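PDB 3OOX: putative 2OG-Fe(II) oxygenase family protein from Caulobacter crescentus CB15, which probably acts as an Fe(II)-dependent 2-oxoglutarate oxygenase, possibly forming ethene from 2-oxoglutarate or oxidising L-arginine as ethylene-forming enzymes do. Local coordinates for residues Ala36-Tyr41 and Asp139-Lys144; Arg21-Leu26 and Ile149-Lys154; Gly232-Arg237 and Phe268-Ser273. All blocks are in the same frame, centred on the assembly; numbering follows the deposited sequence. Where two conformers were deposited one is given.

Interaction 1: Ala36-Tyr41 and Asp139-Lys144. With EDO (1,2-ethanediol), chain E.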
loop_
_atom_site.group_PDB
_atom_site.type_symbol
_atom_site.label_atom_id
_atom_site.label_comp_id
_atom_site.label_asym_id
_atom_site.label_seq_id
_atom_site.Cartn_x
_atom_site.Cartn_y
_atom_site.Cartn_z
ATOM N N ALA A 36 -1.113 -7.256 -9.045
ATOM C CA ALA A 36 -2.349 -7.597 -9.742
ATOM C C ALA A 36 -3.191 -6.347 -9.873
ATOM O O ALA A 36 -3.044 -5.400 -9.095
ATOM C CB ALA A 36 -3.106 -8.677 -8.989
ATOM N N VAL A 37 -4.083 -6.353 -10.862
ATOM C CA VAL A 37 -5.003 -5.257 -11.081
ATOM C C VAL A 37 -6.400 -5.814 -10.924
ATOM O O VAL A 37 -6.745 -6.799 -11.597
ATOM C CB VAL A 37 -4.852 -4.624 -12.487
ATOM C CG1 VAL A 37 -5.883 -3.485 -12.685
ATOM C CG2 VAL A 37 -3.389 -4.124 -12.690
ATOM N N LEU A 38 -7.172 -5.178 -10.052
ATOM C CA LEU A 38 -8.527 -5.610 -9.676
ATOM C C LEU A 38 -9.531 -4.567 -10.158
ATOM O O LEU A 38 -9.494 -3.415 -9.743
ATOM C CB LEU A 38 -8.626 -5.780 -8.161
ATOM C CG LEU A 38 -9.969 -6.254 -7.620
ATOM C CD1 LEU A 38 -10.114 -7.690 -7.989
ATOM C CD2 LEU A 38 -10.001 -6.121 -6.108
ATOM N N SER A 39 -10.425 -4.976 -11.064
ATOM C CA SER A 39 -11.459 -4.088 -11.604
ATOM C C SER A 39 -12.812 -4.387 -10.943
ATOM O O SER A 39 -12.943 -5.370 -10.202
ATOM C CB SER A 39 -11.539 -4.287 -13.105
ATOM O OG SER A 39 -11.880 -5.624 -13.409
ATOM N N ASP A 40 -13.778 -3.497 -11.156
ATOM C CA ASP A 40 -15.168 -3.698 -10.723
ATOM C C ASP A 40 -15.282 -3.903 -9.203
ATOM O O ASP A 40 -16.013 -4.785 -8.746
ATOM C CB ASP A 40 -15.810 -4.881 -11.458
ATOM C CG ASP A 40 -15.803 -4.732 -12.955
ATOM O OD1 ASP A 40 -15.952 -3.588 -13.456
ATOM O OD2 ASP A 40 -15.662 -5.775 -13.635
ATOM N N TYR A 41 -14.588 -3.077 -8.426
ATOM C CA TYR A 41 -14.667 -3.187 -6.953
ATOM C C TYR A 41 -16.037 -2.721 -6.504
ATOM O O TYR A 41 -16.747 -2.020 -7.242
ATOM C CB TYR A 41 -13.543 -2.434 -6.227
ATOM C CG TYR A 41 -13.319 -0.961 -6.584
ATOM C CD1 TYR A 41 -14.314 -0.001 -6.396
ATOM C CD2 TYR A 41 -12.084 -0.532 -7.074
ATOM C CE1 TYR A 41 -14.085 1.350 -6.691
ATOM C CE2 TYR A 41 -11.847 0.810 -7.368
ATOM C CZ TYR A 41 -12.847 1.748 -7.172
ATOM O OH TYR A 41 -12.604 3.083 -7.466
ATOM N N ASP A 139 -8.975 -1.862 4.005
ATOM C CA ASP A 139 -8.565 -2.987 4.868
ATOM C C ASP A 139 -9.480 -4.185 4.585
ATOM O O ASP A 139 -9.013 -5.331 4.495
ATOM C CB ASP A 139 -8.620 -2.615 6.365
ATOM C CG ASP A 139 -7.845 -3.569 7.230
ATOM O OD1 ASP A 139 -6.736 -3.986 6.836
ATOM O OD2 ASP A 139 -8.337 -3.895 8.342
ATOM N N GLY A 140 -10.771 -3.897 4.438
ATOM C CA GLY A 140 -11.732 -4.984 4.097
ATOM C C GLY A 140 -11.508 -5.638 2.745
ATOM O O GLY A 140 -11.557 -6.865 2.602
HETATM N N MSE A 141 -11.267 -4.811 1.740
HETATM C CA MSE A 141 -10.989 -5.326 0.405
HETATM C C MSE A 141 -9.693 -6.127 0.412
HETATM O O MSE A 141 -9.568 -7.179 -0.208
HETATM C CB MSE A 141 -10.980 -4.212 -0.647
HETATM C CG MSE A 141 -10.602 -4.731 -1.984
HETATM SE SE MSE A 141 -11.792 -6.127 -2.644
HETATM C CE MSE A 141 -13.159 -4.919 -3.337
ATOM N N GLY A 142 -8.698 -5.636 1.166
ATOM C CA GLY A 142 -7.453 -6.377 1.341
ATOM C C GLY A 142 -7.664 -7.775 1.908
ATOM O O GLY A 142 -7.043 -8.738 1.464
ATOM N N GLY A 143 -8.588 -7.873 2.851
ATOM C CA GLY A 143 -8.971 -9.187 3.392
ATOM C C GLY A 143 -9.514 -10.119 2.318
ATOM O O GLY A 143 -9.202 -11.301 2.316
ATOM N N LYS A 144 -10.361 -9.599 1.424
ATOM C CA LYS A 144 -10.941 -10.392 0.348
ATOM C C LYS A 144 -9.879 -10.836 -0.662
ATOM O O LYS A 144 -9.880 -11.962 -1.145
ATOM C CB LYS A 144 -12.101 -9.619 -0.298
ATOM C CG LYS A 144 -13.260 -9.380 0.679
ATOM C CD LYS A 144 -14.392 -8.482 0.193
ATOM C CE LYS A 144 -15.197 -7.959 1.406
ATOM N NZ LYS A 144 -16.253 -7.027 0.968
HETATM C C1 EDO E . -18.305 -9.645 -0.409
HETATM O O1 EDO E . -18.588 -8.982 0.830
HETATM C C2 EDO E . -18.625 -8.717 -1.573
HETATM O O2 EDO E . -17.739 -7.579 -1.535
#
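Selenomethionine Met141 fills the space between Leu38 and Tyr41 with its last two atoms: SE lies 3.9 Å from Leu38 CD2, and CE lies 3.8 Å from Tyr41 CB. The approach to Leu38 is tip to tip. Met141 leaves its helix with CG anti to the backbone N (chi1 176°) and then bends at both following torsions, which swings the methyl off the line of the chain and onto Tyr41. Tyr41 CB faces the selenomethionine by its backbone position, and chi1 (52°), which sets CG between N and the carbonyl carbon, turns the ring away to where its OH hydrogen-bonds Gln45. Leu227, Leu199 and Phe12 also touch Met141. One helical turn further on, extended Lys144 takes no part in this packing; its NZ reaches a bound 1,2-ethanediol, donating to O1 and to O2, each at 3.0 Å, and the same diol is held by Asp42. No hydrogen bond joins strand 35-39 to helix 127-152 here, and the two segments bury only 108 Å² between them. Their union at this point is therefore purely apolar, resting on van der Waals contact of a flexible thioether-type chain, here carrying selenium, with a leucine methyl and a tyrosine CB.

Interaction 2: Arg21-Leu26 and Ile149-Lys154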
loop_
_atom_site.group_PDB
_atom_site.type_symbol
_atom_site.label_atom_id
_atom_site.label_comp_id
_atom_site.label_asym_id
_atom_site.label_seq_id
_atom_site.Cartn_x
_atom_site.Cartn_y
_atom_site.Cartn_z
ATOM N N ARG A 21 -11.899 -19.276 -9.992
ATOM C CA ARG A 21 -11.233 -18.546 -11.059
ATOM C C ARG A 21 -10.580 -17.213 -10.592
ATOM O O ARG A 21 -9.464 -16.868 -11.022
ATOM C CB ARG A 21 -12.234 -18.298 -12.181
ATOM C CG ARG A 21 -11.763 -17.359 -13.263
ATOM C CD ARG A 21 -12.812 -17.246 -14.334
ATOM N NE ARG A 21 -12.481 -16.158 -15.252
ATOM C CZ ARG A 21 -13.358 -15.500 -16.003
ATOM N NH1 ARG A 21 -14.653 -15.837 -15.994
ATOM N NH2 ARG A 21 -12.935 -14.499 -16.766
ATOM N N PHE A 22 -11.288 -16.475 -9.732
ATOM C CA PHE A 22 -10.779 -15.250 -9.135
ATOM C C PHE A 22 -9.417 -15.496 -8.483
ATOM O O PHE A 22 -8.443 -14.798 -8.772
ATOM C CB PHE A 22 -11.791 -14.716 -8.106
ATOM C CG PHE A 22 -11.407 -13.384 -7.478
ATOM C CD1 PHE A 22 -11.335 -12.221 -8.252
ATOM C CD2 PHE A 22 -11.164 -13.294 -6.118
ATOM C CE1 PHE A 22 -11.016 -11.021 -7.679
ATOM C CE2 PHE A 22 -10.834 -12.087 -5.556
ATOM C CZ PHE A 22 -10.766 -10.952 -6.349
ATOM N N ALA A 23 -9.355 -16.483 -7.601
ATOM C CA ALA A 23 -8.127 -16.821 -6.893
ATOM C C ALA A 23 -7.017 -17.263 -7.851
ATOM O O ALA A 23 -5.883 -16.816 -7.730
ATOM C CB ALA A 23 -8.397 -17.896 -5.829
ATOM N N GLN A 24 -7.324 -18.101 -8.827
ATOM C CA GLN A 24 -6.302 -18.482 -9.825
ATOM C C GLN A 24 -5.753 -17.292 -10.624
ATOM O O GLN A 24 -4.539 -17.158 -10.773
ATOM C CB GLN A 24 -6.848 -19.522 -10.807
ATOM C CG GLN A 24 -5.858 -19.946 -11.916
ATOM C CD GLN A 24 -4.515 -20.477 -11.400
ATOM O OE1 GLN A 24 -4.440 -21.167 -10.376
ATOM N NE2 GLN A 24 -3.442 -20.159 -12.130
ATOM N N GLU A 25 -6.635 -16.461 -11.176
ATOM C CA GLU A 25 -6.186 -15.328 -12.015
ATOM C C GLU A 25 -5.443 -14.267 -11.208
ATOM O O GLU A 25 -4.366 -13.802 -11.621
ATOM C CB GLU A 25 -7.354 -14.705 -12.755
ATOM C CG GLU A 25 -7.983 -15.624 -13.775
ATOM C CD GLU A 25 -9.029 -14.945 -14.612
ATOM O OE1 GLU A 25 -9.206 -13.722 -14.501
ATOM O OE2 GLU A 25 -9.668 -15.653 -15.415
ATOM N N LEU A 26 -5.977 -13.891 -10.055
ATOM C CA LEU A 26 -5.229 -12.958 -9.209
ATOM C C LEU A 26 -3.899 -13.547 -8.735
ATOM O O LEU A 26 -2.870 -12.871 -8.754
ATOM C CB LEU A 26 -6.019 -12.522 -7.944
ATOM C CG LEU A 26 -6.967 -11.326 -7.928
ATOM C CD1 LEU A 26 -7.415 -11.095 -6.474
ATOM C CD2 LEU A 26 -6.440 -10.003 -8.537
ATOM N N ILE A 149 -5.577 -15.028 -2.362
ATOM C CA ILE A 149 -4.176 -15.441 -2.212
ATOM C C ILE A 149 -4.051 -16.769 -1.435
ATOM O O ILE A 149 -3.309 -17.671 -1.838
ATOM C CB ILE A 149 -3.324 -14.312 -1.578
ATOM C CG1 ILE A 149 -3.216 -13.135 -2.569
ATOM C CG2 ILE A 149 -1.965 -14.838 -1.189
ATOM C CD1 ILE A 149 -2.609 -11.889 -1.929
ATOM N N ALA A 150 -4.779 -16.878 -0.337
ATOM C CA ALA A 150 -4.811 -18.123 0.473
ATOM C C ALA A 150 -5.244 -19.344 -0.360
ATOM O O ALA A 150 -4.554 -20.367 -0.392
ATOM C CB ALA A 150 -5.713 -17.920 1.682
ATOM N N THR A 151 -6.332 -19.191 -1.107
ATOM C CA THR A 151 -6.807 -20.279 -1.968
ATOM C C THR A 151 -5.776 -20.613 -3.062
ATOM O O THR A 151 -5.527 -21.782 -3.367
ATOM C CB THR A 151 -8.182 -19.911 -2.530
ATOM O OG1 THR A 151 -9.111 -19.861 -1.436
ATOM C CG2 THR A 151 -8.646 -20.907 -3.581
ATOM N N TYR A 152 -5.143 -19.598 -3.638
ATOM C CA TYR A 152 -4.123 -19.816 -4.660
ATOM C C TYR A 152 -2.961 -20.637 -4.114
ATOM O O TYR A 152 -2.428 -21.546 -4.810
ATOM C CB TYR A 152 -3.625 -18.481 -5.208
ATOM C CG TYR A 152 -2.570 -18.614 -6.272
ATOM C CD1 TYR A 152 -2.901 -19.009 -7.570
ATOM C CD2 TYR A 152 -1.226 -18.351 -5.973
ATOM C CE1 TYR A 152 -1.934 -19.123 -8.546
ATOM C CE2 TYR A 152 -0.265 -18.441 -6.945
ATOM C CZ TYR A 152 -0.624 -18.846 -8.238
ATOM O OH TYR A 152 0.334 -18.963 -9.218
ATOM N N LEU A 153 -2.606 -20.360 -2.864
ATOM C CA LEU A 153 -1.529 -21.035 -2.162
ATOM C C LEU A 153 -1.947 -22.386 -1.587
ATOM O O LEU A 153 -1.160 -23.027 -0.891
ATOM C CB LEU A 153 -1.008 -20.139 -1.025
ATOM C CG LEU A 153 -0.277 -18.868 -1.481
ATOM C CD1 LEU A 153 0.018 -17.978 -0.273
ATOM C CD2 LEU A 153 1.016 -19.206 -2.190
ATOM N N LYS A 154 -3.180 -22.812 -1.870
ATOM C CA LYS A 154 -3.725 -24.107 -1.403
ATOM C C LYS A 154 -3.837 -24.161 0.111
ATOM O O LYS A 154 -3.668 -25.223 0.744
ATOM C CB LYS A 154 -2.939 -25.286 -1.984
ATOM C CG LYS A 154 -2.801 -25.204 -3.496
ATOM C CD LYS A 154 -1.941 -26.338 -4.048
ATOM C CE LYS A 154 -1.852 -26.270 -5.560
ATOM N NZ LYS A 154 -3.128 -26.746 -6.202
HETATM O O HOH W 1 -0.643 -20.374 -11.549
#
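The Tyr152 ring meets segment 21-26 along one side. Gln24 OE1 stands at its edge, near the ring plane, 3.7 Å from Tyr152 CE1, whereas Ala23 O approaches at a slant, 3.7 Å from Tyr152 CD1. The amide of Gln24 is turned 50° from the ring, so the two groups neither stack nor stand perpendicular. In the ring plane, beyond the hydroxyl, a water accepts from Gln24 NE2 and donates to Tyr152 OH, at 2.9 Å from each; Glu31 also hydrogen-bonds that hydroxyl. The other flat groups serve helix 19-33 itself: Leu26 CG lies 4.0 Å above one face of Phe22, offset toward the rim, and the Arg21 guanidinium has Glu25 at its edge, with NE donating to Glu25 OE2 at 2.9 Å.

Gln24 starts away from the partner helix and bends at chi2 (56°), which brings its amide back to the edge of the tyrosine ring. Beside it, Ala23 CB packs on Thr151 CG2 at 3.8 Å. With only a methyl here, the backbones come close, the CA atoms of Ala23 and Tyr152 being 5.5 Å apart. A leucine in place of Tyr152 would probably leave Glu31 and the bridging water without their hydroxyl partner and set the Gln24 amide free to turn.

Just past this contact helix 127-152 ends in a Schellman motif, in which Lys154 takes positive phi (64°) and two bonds return to the last turn. The arrangement is a helix-helix packing with a small-residue close approach, an Ala23-Thr151 methyl contact beside a water bridge from Gln24 to Tyr152. It joins helix 19-33, near the N-terminus, to the long helix 127-152 that flanks the main sheet of this double-stranded beta-helix (jelly-roll) oxygenase fold.

Interaction 3: Gly232-Arg237 and Phe268-Ser273. With EDO (1,2-ethanediol), chain G.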
loop_
_atom_site.group_PDB
_atom_site.type_symbol
_atom_site.label_atom_id
_atom_site.label_comp_id
_atom_site.label_asym_id
_atom_site.label_seq_id
_atom_site.Cartn_x
_atom_site.Cartn_y
_atom_site.Cartn_z
ATOM N N GLY A 232 3.984 -7.438 -0.465
ATOM C CA GLY A 232 5.057 -6.822 0.292
ATOM C C GLY A 232 5.958 -7.866 0.927
ATOM O O GLY A 232 5.651 -9.080 0.916
ATOM N N ASP A 233 7.032 -7.392 1.546
ATOM C CA ASP A 233 8.062 -8.282 2.011
ATOM C C ASP A 233 7.552 -9.266 3.079
ATOM O O ASP A 233 8.095 -10.379 3.134
ATOM C CB ASP A 233 9.227 -7.503 2.615
ATOM C CG ASP A 233 10.029 -6.736 1.588
ATOM O OD1 ASP A 233 9.852 -6.939 0.361
ATOM O OD2 ASP A 233 10.850 -5.916 2.026
HETATM N N MSE A 234 6.601 -8.887 3.930
HETATM C CA MSE A 234 6.106 -9.817 4.960
HETATM C C MSE A 234 5.491 -11.050 4.316
HETATM O O MSE A 234 5.717 -12.180 4.773
HETATM C CB MSE A 234 5.061 -9.151 5.870
HETATM C CG MSE A 234 5.603 -8.164 6.856
HETATM SE SE MSE A 234 4.179 -7.201 7.785
HETATM C CE MSE A 234 5.243 -6.090 8.930
ATOM N N LEU A 235 4.702 -10.857 3.254
ATOM C CA LEU A 235 4.030 -11.968 2.609
ATOM C C LEU A 235 5.021 -12.743 1.756
ATOM O O LEU A 235 4.957 -13.985 1.670
ATOM C CB LEU A 235 2.855 -11.443 1.793
ATOM C CG LEU A 235 1.994 -12.438 1.037
ATOM C CD1 LEU A 235 1.506 -13.585 1.935
ATOM C CD2 LEU A 235 0.776 -11.740 0.398
ATOM N N GLU A 236 5.960 -12.040 1.111
ATOM C CA GLU A 236 7.047 -12.710 0.390
ATOM C C GLU A 236 7.766 -13.674 1.333
ATOM O O GLU A 236 7.998 -14.854 0.968
ATOM C CB GLU A 236 8.032 -11.691 -0.211
ATOM C CG GLU A 236 9.226 -12.321 -0.928
ATOM C CD GLU A 236 10.208 -11.277 -1.405
ATOM O OE1 GLU A 236 10.797 -10.604 -0.543
ATOM O OE2 GLU A 236 10.346 -11.134 -2.630
ATOM N N ARG A 237 8.077 -13.217 2.549
ATOM C CA ARG A 237 8.818 -14.059 3.492
ATOM C C ARG A 237 7.977 -15.257 3.945
ATOM O O ARG A 237 8.473 -16.404 3.969
ATOM C CB ARG A 237 9.291 -13.239 4.681
ATOM C CG ARG A 237 9.955 -14.064 5.773
ATOM C CD ARG A 237 10.745 -13.210 6.724
ATOM N NE ARG A 237 11.254 -14.038 7.820
ATOM C CZ ARG A 237 12.361 -13.804 8.509
ATOM N NH1 ARG A 237 13.155 -12.764 8.232
ATOM N NH2 ARG A 237 12.703 -14.634 9.511
ATOM N N PHE A 268 -1.395 0.485 3.072
ATOM C CA PHE A 268 -0.349 -0.492 3.378
ATOM C C PHE A 268 -0.874 -1.446 4.449
ATOM O O PHE A 268 -0.844 -1.133 5.670
ATOM C CB PHE A 268 0.914 0.232 3.834
ATOM C CG PHE A 268 1.479 1.169 2.807
ATOM C CD1 PHE A 268 2.331 0.700 1.822
ATOM C CD2 PHE A 268 1.160 2.518 2.812
ATOM C CE1 PHE A 268 2.882 1.567 0.899
ATOM C CE2 PHE A 268 1.670 3.372 1.837
ATOM C CZ PHE A 268 2.519 2.876 0.873
ATOM N N LEU A 269 -1.323 -2.624 3.978
ATOM C CA LEU A 269 -1.896 -3.618 4.849
ATOM C C LEU A 269 -0.785 -4.438 5.464
ATOM O O LEU A 269 0.102 -4.935 4.754
ATOM C CB LEU A 269 -2.872 -4.516 4.087
ATOM C CG LEU A 269 -3.866 -5.351 4.884
ATOM C CD1 LEU A 269 -5.105 -5.678 3.999
ATOM C CD2 LEU A 269 -3.225 -6.620 5.450
ATOM N N HIS A 270 -0.794 -4.524 6.800
ATOM C CA HIS A 270 0.211 -5.232 7.587
ATOM C C HIS A 270 -0.439 -6.341 8.400
ATOM O O HIS A 270 -1.624 -6.269 8.762
ATOM C CB HIS A 270 0.812 -4.307 8.641
ATOM C CG HIS A 270 1.793 -3.295 8.128
ATOM N ND1 HIS A 270 1.494 -2.291 7.219
ATOM C CD2 HIS A 270 3.093 -3.104 8.473
ATOM C CE1 HIS A 270 2.566 -1.525 7.054
ATOM N NE2 HIS A 270 3.545 -2.003 7.786
ATOM N N PHE A 271 0.366 -7.365 8.698
ATOM C CA PHE A 271 -0.034 -8.376 9.647
ATOM C C PHE A 271 -0.158 -7.729 11.071
ATOM O O PHE A 271 0.404 -6.692 11.396
ATOM C CB PHE A 271 1.022 -9.485 9.746
ATOM C CG PHE A 271 1.114 -10.382 8.554
ATOM C CD1 PHE A 271 -0.001 -10.999 8.034
ATOM C CD2 PHE A 271 2.352 -10.700 7.993
ATOM C CE1 PHE A 271 0.080 -11.840 6.943
ATOM C CE2 PHE A 271 2.436 -11.601 6.930
ATOM C CZ PHE A 271 1.295 -12.143 6.380
ATOM N N ALA A 272 -0.888 -8.425 11.939
ATOM C CA ALA A 272 -0.842 -8.199 13.369
ATOM C C ALA A 272 0.597 -8.233 13.899
ATOM O O ALA A 272 1.397 -9.096 13.531
ATOM C CB ALA A 272 -1.673 -9.283 14.063
ATOM N N SER A 273 0.905 -7.291 14.770
ATOM C CA SER A 273 2.252 -7.119 15.324
ATOM C C SER A 273 2.828 -8.379 15.959
ATOM O O SER A 273 3.999 -8.690 15.791
ATOM C CB SER A 273 2.242 -6.030 16.375
ATOM O OG SER A 273 1.973 -4.802 15.775
HETATM C C1 EDO G . 16.253 -13.769 11.041
HETATM O O1 EDO G . 14.996 -14.458 11.021
HETATM C C2 EDO G . 16.366 -12.830 9.845
HETATM O O2 EDO G . 15.339 -11.829 9.873
#
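Met234, a selenomethionine, meets Phe271 and His270. Its CB is 3.7 Å from Phe271 CE2, approaching the ring obliquely, and the two side chains run past each other in opposite directions. The first torsion places CG beside the backbone N (chi1 -74°), and the chain is extended beyond it. That carries SE to 5.0 Å from the Phe271 ring centroid, 58° off the ring normal, a slanted Met-aromatic contact, and brings CE within 3.7 Å of His270 CD2. Two conformers of Met234 were deposited, so the contacts of SE and CE describe one of them and are less certain than the rest. The carbonyl oxygen of Met234 lies in the Phe271 plane, at its edge.

In the second shell the His270 ring is held by its own segment. ND1 donates to Phe268 O at 3.0 Å with an N-H...O angle of 156°; the acceptor lies in the imidazole plane, but the donor stands well above the carbonyl plane. This bond restrains rotation of the imidazole and turns CD2 toward the selenomethionine methyl. Phe301 of helix 298-309 packs on Met234, while Val164 and Tyr275 meet Phe271. Asn195 ties the two segments together, through a backbone bond to Met234 and a side-chain bond to Leu269 O.

Gly232 occupies the N-cap, and its O accepts from Glu236 N at 3.0 Å in the first turn. At the far end of that helix Arg237 donates through NH1 and NH2 to the two oxygens of a bound 1,2-ethanediol, which Gln304 also holds. Helix 233-238 follows strand 227-231, and the segment from Phe268 to Ser273 runs out of the end of strand 262-269; strand 197-201 lies between these two strands in the main sheet. The contact thus packs together the chain at the ends of two strands of the double-stranded beta-helix of the 2OG-Fe(II) oxygenases.

Helix 127-152 is shared by interactions 1 and 2, whose centres lie 13 Å apart, and its residues also reach interaction 3. Interactions 1 and 2 fuse into one apolar layer: Leu38 CD1 is 3.5 Å from Phe22 CE1, and Ala36 CB is 3.6 Å from Leu26 CD2. Interaction 3, 16 Å from interaction 1 between centres, joins it where Leu269 CD1 packs 3.6 Å from Gly142 CA, and meets interaction 2, 18 Å away between centres, through Ile149 CD1 and Leu235 CD2 at 4.1 Å. Interactions 1 and 3 reach the same main sheet. None of the three contains a metal; they are structural packing around the oxygenase fold.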